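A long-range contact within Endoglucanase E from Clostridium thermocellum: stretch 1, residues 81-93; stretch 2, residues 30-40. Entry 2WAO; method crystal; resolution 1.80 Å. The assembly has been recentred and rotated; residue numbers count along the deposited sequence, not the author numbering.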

# COMPACT_ATOMS: atom_id res chain seq x y z
N GLY A 81 -21.11 -21.58 5.53
CA GLY A 81 -21.32 -22.87 4.90
C GLY A 81 -20.05 -23.65 4.72
O GLY A 81 -20.02 -24.57 3.91
N LEU A 82 -18.99 -23.29 5.45
CA LEU A 82 -17.72 -24.02 5.39
C LEU A 82 -17.80 -25.32 6.16
O LEU A 82 -18.56 -25.42 7.13
CB LEU A 82 -16.56 -23.18 5.97
CG LEU A 82 -16.34 -21.76 5.43
CD1 LEU A 82 -15.36 -21.00 6.33
CD2 LEU A 82 -15.81 -21.79 3.95
N ALA A 83 -16.99 -26.30 5.74
CA ALA A 83 -16.78 -27.52 6.54
C ALA A 83 -16.30 -27.09 7.91
O ALA A 83 -15.38 -26.28 8.04
CB ALA A 83 -15.74 -28.43 5.88
N GLU A 84 -16.96 -27.60 8.95
CA GLU A 84 -16.58 -27.28 10.31
C GLU A 84 -15.13 -27.66 10.55
O GLU A 84 -14.74 -28.79 10.32
CB GLU A 84 -17.49 -28.02 11.28
CG GLU A 84 -17.33 -27.59 12.71
CD GLU A 84 -18.22 -28.38 13.63
OE1 GLU A 84 -19.38 -28.67 13.20
OE2 GLU A 84 -17.77 -28.71 14.75
N GLY A 85 -14.32 -26.72 11.04
CA GLY A 85 -12.92 -26.97 11.27
C GLY A 85 -12.21 -25.66 11.50
O GLY A 85 -12.84 -24.62 11.62
N ALA A 86 -10.89 -25.73 11.58
CA ALA A 86 -10.08 -24.51 11.77
C ALA A 86 -9.91 -23.85 10.40
O ALA A 86 -9.64 -24.53 9.40
CB ALA A 86 -8.73 -24.86 12.41
N HIS A 87 -10.08 -22.53 10.36
CA HIS A 87 -9.95 -21.78 9.08
C HIS A 87 -9.06 -20.56 9.29
O HIS A 87 -9.04 -19.99 10.38
CB HIS A 87 -11.33 -21.34 8.60
CG HIS A 87 -12.26 -22.48 8.36
ND1 HIS A 87 -12.12 -23.33 7.28
CD2 HIS A 87 -13.31 -22.96 9.07
CE1 HIS A 87 -13.05 -24.27 7.33
NE2 HIS A 87 -13.78 -24.07 8.41
N HIS A 88 -8.36 -20.15 8.23
CA HIS A 88 -7.53 -18.94 8.26
C HIS A 88 -8.26 -17.81 7.51
O HIS A 88 -8.71 -18.02 6.39
CB HIS A 88 -6.19 -19.23 7.62
CG HIS A 88 -5.28 -18.05 7.54
ND1 HIS A 88 -4.94 -17.46 6.34
CD2 HIS A 88 -4.65 -17.34 8.51
CE1 HIS A 88 -4.12 -16.44 6.58
NE2 HIS A 88 -3.94 -16.35 7.88
N LEU A 89 -8.34 -16.63 8.12
CA LEU A 89 -9.05 -15.48 7.54
C LEU A 89 -8.14 -14.27 7.46
O LEU A 89 -7.48 -13.93 8.43
CB LEU A 89 -10.25 -15.12 8.38
CG LEU A 89 -10.99 -13.81 8.15
CD1 LEU A 89 -11.63 -13.82 6.74
CD2 LEU A 89 -12.07 -13.58 9.27
N VAL A 90 -8.12 -13.63 6.29
CA VAL A 90 -7.52 -12.30 6.19
C VAL A 90 -8.65 -11.36 5.73
O VAL A 90 -9.38 -11.69 4.77
CB VAL A 90 -6.38 -12.26 5.16
CG1 VAL A 90 -5.94 -10.82 4.91
CG2 VAL A 90 -5.22 -13.15 5.60
N LEU A 91 -8.84 -10.24 6.44
CA LEU A 91 -9.82 -9.22 6.00
C LEU A 91 -9.03 -7.99 5.52
O LEU A 91 -8.33 -7.34 6.31
CB LEU A 91 -10.79 -8.88 7.15
CG LEU A 91 -11.82 -7.79 6.89
CD1 LEU A 91 -12.70 -8.13 5.66
CD2 LEU A 91 -12.70 -7.52 8.14
N TRP A 92 -9.16 -7.65 4.23
CA TRP A 92 -8.24 -6.70 3.57
C TRP A 92 -8.96 -5.42 3.15
O TRP A 92 -10.03 -5.48 2.51
CB TRP A 92 -7.63 -7.39 2.34
CG TRP A 92 -6.59 -6.60 1.57
CD1 TRP A 92 -6.81 -5.58 0.66
CD2 TRP A 92 -5.17 -6.75 1.67
NE1 TRP A 92 -5.61 -5.10 0.21
CE2 TRP A 92 -4.59 -5.81 0.79
CE3 TRP A 92 -4.32 -7.61 2.41
CZ2 TRP A 92 -3.19 -5.70 0.62
CZ3 TRP A 92 -2.92 -7.48 2.24
CH2 TRP A 92 -2.39 -6.56 1.32
N LYS A 93 -8.40 -4.27 3.53
CA LYS A 93 -8.96 -3.00 3.13
C LYS A 93 -8.43 -2.70 1.71
O LYS A 93 -7.22 -2.41 1.49
CB LYS A 93 -8.56 -1.88 4.10
CG LYS A 93 -9.22 -0.53 3.74
CD LYS A 93 -8.72 0.59 4.71
CE LYS A 93 -9.60 1.85 4.63
NZ LYS A 93 -9.12 2.90 3.63
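Stretch 2, residues 30-40: SGSNVELNFYG

The pairing begins with two glycines, Gly 85 facing Gly 40, and beyond its far end Gly 31 lies in the loop before Asn 33; near each end an aromatic ring lies over glycine backbone. At one end the Tyr 39 ring covers Gly 85, whose CA lies 4.1 Å from the ring centroid; at the other, Gly 31 O sits over one face of the Trp 92 indole, with Gly 31 CA 3.5 Å from Trp 92 CZ2. A CB on Gly 31 would come within 3.2 Å of Trp 92 CZ2, and its backbone angles (78/-2) already call for glycine.

Between these ends, stretch 2 runs extended from Asn 33 to Gly 40, antiparallel to strand 85-93, with a crossing angle of 151°. Paired hydrogen bonds set the register: Leu 91 N to Val 34 O is 2.8 Å, Leu 89 N to Leu 36 O 2.9 Å, and His 87 N to Phe 38 O 2.7 Å. These pairs share one face, where Leu 89 CD2 meets Leu 36 CD1 at 3.9 Å and His 87 CB packs over the Phe 38 ring, 3.9 Å from its centroid.

The other face is more polar. There His 88 pairs with Asn 37, yet its NE2 reaches diagonally to donate to Glu 35 OE2 at 2.8 Å, and Trp 92 CZ3 lies 3.5 Å from Asn 33 ND2, which itself donates to Gly 31 O at 2.9 Å, linking the start of the strand back to the loop before it.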

# COMPACT_ATOMS: atom_id res chain seq x y z
N SER A 30 -4.27 2.05 2.63
CA SER A 30 -4.45 0.92 1.70
C SER A 30 -3.83 -0.36 2.26
O SER A 30 -2.71 -0.37 2.77
CB SER A 30 -3.71 1.18 0.38
OG SER A 30 -4.18 2.31 -0.27
N GLY A 31 -4.53 -1.46 2.09
CA GLY A 31 -3.91 -2.74 2.39
C GLY A 31 -3.85 -3.07 3.89
O GLY A 31 -3.35 -4.14 4.26
N SER A 32 -4.34 -2.15 4.74
CA SER A 32 -4.54 -2.50 6.18
C SER A 32 -5.31 -3.81 6.21
O SER A 32 -6.32 -3.95 5.47
CB SER A 32 -5.32 -1.44 6.94
OG SER A 32 -4.63 -0.20 6.94
N ASN A 33 -4.91 -4.75 7.07
CA ASN A 33 -5.62 -6.02 7.10
C ASN A 33 -5.59 -6.68 8.47
O ASN A 33 -4.68 -6.40 9.26
CB ASN A 33 -5.17 -7.01 6.00
CG ASN A 33 -3.75 -7.45 6.16
OD1 ASN A 33 -3.47 -8.49 6.78
ND2 ASN A 33 -2.82 -6.65 5.61
N VAL A 34 -6.65 -7.44 8.74
CA VAL A 34 -6.84 -8.11 10.02
C VAL A 34 -6.69 -9.59 9.69
O VAL A 34 -7.25 -10.10 8.71
CB VAL A 34 -8.27 -7.82 10.59
CG1 VAL A 34 -8.45 -8.53 11.90
CG2 VAL A 34 -8.48 -6.28 10.77
N GLU A 35 -5.92 -10.32 10.48
CA GLU A 35 -5.70 -11.71 10.16
C GLU A 35 -5.91 -12.58 11.43
O GLU A 35 -5.47 -12.23 12.52
CB GLU A 35 -4.30 -11.85 9.56
CG GLU A 35 -3.84 -13.25 9.36
CD GLU A 35 -2.39 -13.31 8.87
OE1 GLU A 35 -1.65 -12.29 9.00
OE2 GLU A 35 -1.98 -14.40 8.40
N LEU A 36 -6.62 -13.68 11.27
CA LEU A 36 -6.96 -14.52 12.43
C LEU A 36 -7.25 -15.95 12.01
O LEU A 36 -7.49 -16.21 10.84
CB LEU A 36 -8.16 -13.90 13.19
CG LEU A 36 -9.49 -13.75 12.41
CD1 LEU A 36 -10.20 -15.11 12.27
CD2 LEU A 36 -10.39 -12.76 13.12
N ASN A 37 -7.21 -16.87 12.97
CA ASN A 37 -7.70 -18.23 12.80
C ASN A 37 -8.98 -18.42 13.60
O ASN A 37 -9.11 -17.90 14.70
CB ASN A 37 -6.65 -19.23 13.31
CG ASN A 37 -5.38 -19.24 12.44
OD1 ASN A 37 -5.43 -19.44 11.23
ND2 ASN A 37 -4.25 -19.02 13.08
N PHE A 38 -9.96 -19.12 13.02
CA PHE A 38 -11.18 -19.42 13.76
C PHE A 38 -11.57 -20.87 13.54
O PHE A 38 -11.20 -21.50 12.53
CB PHE A 38 -12.34 -18.47 13.42
CG PHE A 38 -12.89 -18.64 12.04
CD1 PHE A 38 -14.06 -19.40 11.83
CD2 PHE A 38 -12.28 -18.02 10.96
CE1 PHE A 38 -14.59 -19.58 10.52
CE2 PHE A 38 -12.82 -18.18 9.65
CZ PHE A 38 -14.00 -18.98 9.44
N TYR A 39 -12.33 -21.38 14.50
CA TYR A 39 -12.92 -22.70 14.40
C TYR A 39 -14.41 -22.50 14.14
O TYR A 39 -15.07 -21.77 14.86
CB TYR A 39 -12.73 -23.51 15.69
CG TYR A 39 -13.16 -24.95 15.51
CD1 TYR A 39 -12.24 -25.92 15.12
CD2 TYR A 39 -14.50 -25.33 15.65
CE1 TYR A 39 -12.63 -27.26 14.92
CE2 TYR A 39 -14.91 -26.67 15.44
CZ TYR A 39 -13.96 -27.62 15.08
OH TYR A 39 -14.33 -28.93 14.87
N GLY A 40 -14.93 -23.13 13.11
CA GLY A 40 -16.39 -23.11 12.90
C GLY A 40 -16.74 -23.26 11.44
O GLY A 40 -15.99 -23.91 10.69